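Local coordinates for protein ribosomal RNA small subunit methyltransferase E (Bacillus subtilis, PDB 1VHK) that probably methylates the N3 position of a specific uridine in 16S ribosomal RNA, using S-adenosyl-L-methionine as methyl donor and acting on the assembled 30S subunit, at residues Ser200-Glu208 / Thr236-Ile247. Residues are numbered along the deposited sequence; the frame is centred on the assembly and turned at random.
Sequences SLLIVFGPE and TETAPLYALSAI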
loop_
_atom_site.group_PDB
_atom_site.type_symbol
_atom_site.label_atom_id
_atom_site.label_comp_id
_atom_site.label_asym_id
_atom_site.label_seq_id
_atom_site.Cartn_x
_atom_site.Cartn_y
_atom_site.Cartn_z
ATOM N N SER A 200 -13.794 -11.952 9.395
ATOM C CA SER A 200 -12.584 -11.427 9.942
ATOM C C SER A 200 -11.338 -12.214 9.611
ATOM O O SER A 200 -11.314 -13.442 9.713
ATOM C CB SER A 200 -12.709 -11.276 11.471
ATOM O OG SER A 200 -12.514 -12.531 12.116
ATOM N N LEU A 201 -10.239 -11.480 9.332
ATOM C CA LEU A 201 -8.985 -12.171 9.029
ATOM C C LEU A 201 -7.809 -11.574 9.795
ATOM O O LEU A 201 -7.640 -10.362 9.875
ATOM C CB LEU A 201 -8.737 -12.159 7.532
ATOM C CG LEU A 201 -7.347 -12.587 7.054
ATOM C CD1 LEU A 201 -7.160 -14.104 7.179
ATOM C CD2 LEU A 201 -7.092 -12.102 5.634
ATOM N N LEU A 202 -7.076 -12.428 10.500
ATOM C CA LEU A 202 -5.889 -12.073 11.239
ATOM C C LEU A 202 -4.659 -12.520 10.437
ATOM O O LEU A 202 -4.670 -13.620 9.912
ATOM C CB LEU A 202 -5.820 -12.750 12.616
ATOM C CG LEU A 202 -4.499 -12.455 13.366
ATOM C CD1 LEU A 202 -4.458 -10.982 13.749
ATOM C CD2 LEU A 202 -4.335 -13.350 14.567
ATOM N N ILE A 203 -3.703 -11.617 10.271
ATOM C CA ILE A 203 -2.483 -11.905 9.517
ATOM C C ILE A 203 -1.289 -11.519 10.385
ATOM O O ILE A 203 -1.240 -10.361 10.832
ATOM C CB ILE A 203 -2.371 -11.125 8.193
ATOM C CG1 ILE A 203 -3.631 -11.180 7.342
ATOM C CG2 ILE A 203 -1.190 -11.659 7.376
ATOM C CD1 ILE A 203 -3.567 -10.429 6.036
ATOM N N VAL A 204 -0.446 -12.477 10.785
ATOM C CA VAL A 204 0.667 -12.062 11.660
ATOM C C VAL A 204 1.964 -12.062 10.905
ATOM O O VAL A 204 2.253 -12.946 10.098
ATOM C CB VAL A 204 0.716 -12.839 12.965
ATOM C CG1 VAL A 204 -0.492 -13.754 13.133
ATOM C CG2 VAL A 204 2.012 -13.604 13.180
ATOM N N PHE A 205 2.780 -11.026 11.132
ATOM C CA PHE A 205 4.087 -10.913 10.478
ATOM C C PHE A 205 5.210 -10.930 11.506
ATOM O O PHE A 205 5.020 -10.413 12.620
ATOM C CB PHE A 205 4.135 -9.548 9.732
ATOM C CG PHE A 205 2.989 -9.383 8.780
ATOM C CD1 PHE A 205 1.793 -8.863 9.212
ATOM C CD2 PHE A 205 3.125 -9.768 7.458
ATOM C CE1 PHE A 205 0.718 -8.766 8.358
ATOM C CE2 PHE A 205 2.062 -9.642 6.582
ATOM C CZ PHE A 205 0.867 -9.114 7.030
ATOM N N GLY A 206 6.404 -11.344 11.153
ATOM C CA GLY A 206 7.498 -11.304 12.155
ATOM C C GLY A 206 8.262 -9.984 11.969
ATOM O O GLY A 206 7.949 -9.239 11.052
ATOM N N PRO A 207 9.251 -9.748 12.812
ATOM C CA PRO A 207 10.070 -8.536 12.764
ATOM C C PRO A 207 11.251 -8.730 11.824
ATOM O O PRO A 207 11.283 -9.747 11.123
ATOM C CB PRO A 207 10.577 -8.426 14.200
ATOM C CG PRO A 207 10.719 -9.845 14.646
ATOM C CD PRO A 207 9.581 -10.581 13.982
ATOM N N GLU A 208 12.144 -7.757 11.716
ATOM C CA GLU A 208 13.304 -7.857 10.836
ATOM C C GLU A 208 13.919 -9.252 10.880
ATOM O O GLU A 208 14.269 -9.850 9.868
ATOM C CB GLU A 208 14.380 -6.842 11.217
ATOM C CG GLU A 208 14.056 -5.395 10.925
ATOM C CD GLU A 208 13.152 -4.721 11.919
ATOM O OE1 GLU A 208 12.745 -5.346 12.907
ATOM O OE2 GLU A 208 12.798 -3.537 11.694
ATOM N N THR A 236 9.585 -6.177 6.808
ATOM C CA THR A 236 8.481 -6.175 7.713
ATOM C C THR A 236 7.430 -5.116 7.460
ATOM O O THR A 236 6.287 -5.362 7.882
ATOM C CB THR A 236 8.861 -6.035 9.214
ATOM O OG1 THR A 236 9.868 -5.049 9.400
ATOM C CG2 THR A 236 9.317 -7.397 9.621
ATOM N N GLU A 237 7.883 -3.963 6.997
ATOM C CA GLU A 237 7.029 -2.849 6.666
ATOM C C GLU A 237 6.383 -3.063 5.294
ATOM O O GLU A 237 5.262 -2.588 5.073
ATOM C CB GLU A 237 7.760 -1.518 6.778
ATOM C CG GLU A 237 8.907 -1.269 5.857
ATOM C CD GLU A 237 10.233 -1.880 6.196
ATOM O OE1 GLU A 237 10.310 -2.945 6.855
ATOM O OE2 GLU A 237 11.290 -1.316 5.792
ATOM N N THR A 238 6.933 -3.962 4.485
ATOM C CA THR A 238 6.456 -4.253 3.140
ATOM C C THR A 238 5.433 -5.365 3.055
ATOM O O THR A 238 4.374 -5.169 2.416
ATOM C CB THR A 238 7.606 -4.545 2.156
ATOM O OG1 THR A 238 8.691 -3.629 2.378
ATOM C CG2 THR A 238 7.150 -4.397 0.714
ATOM N N ALA A 239 5.596 -6.462 3.763
ATOM C CA ALA A 239 4.716 -7.615 3.763
ATOM C C ALA A 239 3.240 -7.338 3.923
ATOM O O ALA A 239 2.424 -7.815 3.130
ATOM C CB ALA A 239 5.139 -8.639 4.822
ATOM N N PRO A 240 2.820 -6.608 4.946
ATOM C CA PRO A 240 1.430 -6.282 5.166
ATOM C C PRO A 240 0.810 -5.414 4.067
ATOM O O PRO A 240 -0.414 -5.412 3.880
ATOM C CB PRO A 240 1.398 -5.532 6.470
ATOM C CG PRO A 240 2.743 -5.540 7.029
ATOM C CD PRO A 240 3.688 -6.118 6.027
ATOM N N LEU A 241 1.629 -4.626 3.400
ATOM C CA LEU A 241 1.175 -3.742 2.335
ATOM C C LEU A 241 0.766 -4.565 1.104
ATOM O O LEU A 241 -0.347 -4.419 0.621
ATOM C CB LEU A 241 2.299 -2.778 1.975
ATOM C CG LEU A 241 2.329 -1.445 2.717
ATOM C CD1 LEU A 241 1.795 -1.537 4.154
ATOM C CD2 LEU A 241 3.751 -0.913 2.700
ATOM N N TYR A 242 1.643 -5.486 0.725
ATOM C CA TYR A 242 1.339 -6.470 -0.308
ATOM C C TYR A 242 0.039 -7.205 0.031
ATOM O O TYR A 242 -0.904 -7.326 -0.764
ATOM C CB TYR A 242 2.497 -7.483 -0.333
ATOM C CG TYR A 242 2.358 -8.617 -1.302
ATOM C CD1 TYR A 242 3.093 -8.595 -2.484
ATOM C CD2 TYR A 242 1.519 -9.710 -1.063
ATOM C CE1 TYR A 242 2.995 -9.621 -3.407
ATOM C CE2 TYR A 242 1.403 -10.730 -1.982
ATOM C CZ TYR A 242 2.147 -10.687 -3.149
ATOM O OH TYR A 242 2.063 -11.696 -4.084
ATOM N N ALA A 243 0.018 -7.767 1.259
ATOM C CA ALA A 243 -1.172 -8.474 1.698
ATOM C C ALA A 243 -2.438 -7.641 1.599
ATOM O O ALA A 243 -3.460 -8.168 1.152
ATOM C CB ALA A 243 -1.023 -8.988 3.132
ATOM N N LEU A 244 -2.456 -6.376 2.033
ATOM C CA LEU A 244 -3.734 -5.658 2.005
ATOM C C LEU A 244 -4.097 -5.364 0.535
ATOM O O LEU A 244 -5.265 -5.386 0.186
ATOM C CB LEU A 244 -3.775 -4.410 2.785
ATOM C CG LEU A 244 -4.093 -4.197 4.223
ATOM C CD1 LEU A 244 -4.853 -5.331 4.858
ATOM C CD2 LEU A 244 -2.851 -3.789 5.029
ATOM N N SER A 245 -3.087 -5.017 -0.245
ATOM C CA SER A 245 -3.251 -4.696 -1.635
ATOM C C SER A 245 -3.774 -5.886 -2.418
ATOM O O SER A 245 -4.749 -5.714 -3.160
ATOM C CB SER A 245 -1.933 -4.172 -2.253
ATOM O OG SER A 245 -1.540 -2.989 -1.552
ATOM N N ALA A 246 -3.277 -7.079 -2.163
ATOM C CA ALA A 246 -3.803 -8.288 -2.806
ATOM C C ALA A 246 -5.250 -8.514 -2.395
ATOM O O ALA A 246 -6.109 -8.750 -3.256
ATOM C CB ALA A 246 -2.923 -9.481 -2.463
ATOM N N ILE A 247 -5.594 -8.358 -1.113
ATOM C CA ILE A 247 -7.002 -8.583 -0.710
ATOM C C ILE A 247 -7.923 -7.645 -1.466
ATOM O O ILE A 247 -9.019 -8.004 -1.943
ATOM C CB ILE A 247 -7.134 -8.518 0.817
ATOM C CG1 ILE A 247 -6.632 -9.801 1.446
ATOM C CG2 ILE A 247 -8.564 -8.259 1.290
ATOM C CD1 ILE A 247 -5.892 -9.670 2.755
#
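Phe-205 lies against Pro-240 in a CH-pi contact that illustrates how a strand end meets the N-terminal part of a helix, within a row of three side chains, Leu-201, Ile-203 and Phe-205. Pro-240 CG stands 3.9 Å from the centroid of the Phe-205 ring, only 6° off the ring normal, and the adjoining proline CB approaches Phe-205 CZ. With CG anti to the carbonyl carbon (chi1 -55°), the ring leans back along the strand and lies against Pro-240. Ala-239 CB meets the ring obliquely, 3.5 Å from Phe-205 CD2, whereas Ala-243 CB sits at its edge, near the ring plane.

Aliphatic contacts extend this layer. One helical turn beyond Ala-243, Ile-247 CD1 lies 4.0 Å from Leu-201 CD2 and 4.1 Å from Ile-203 CD1; the two isoleucines meet tip to tip. Ile-203 CD1 also touches Ala-243 CB, at 4.1 Å. The strand and helix run nearly antiparallel, at 156°.

Beyond the strand, where the chain leads into the helix, no hydrogen bond joins the segments. Thr-236 CG2 lies alongside the backbone at Pro-207 and Glu-208, while Glu-208 OE2 stays 4.0 Å from Thr-236 OG1, too far for a bond. The glutamate carboxylate instead has a salt bridge to Lys-94 and a hydrogen bond to Lys-91 N.

One side of the helix thus packs on the parallel sheet and another meets the second subunit: Tyr-242 hydrogen-bonds to Ser-248 of that subunit, and Glu-237, just ahead of the helix, forms a salt bridge with its Lys-101. This matches SPOUT methyltransferase dimers, and the loop after the strand and the chain entering the helix probably belong to the trefoil-knotted S-adenosylmethionine-binding region.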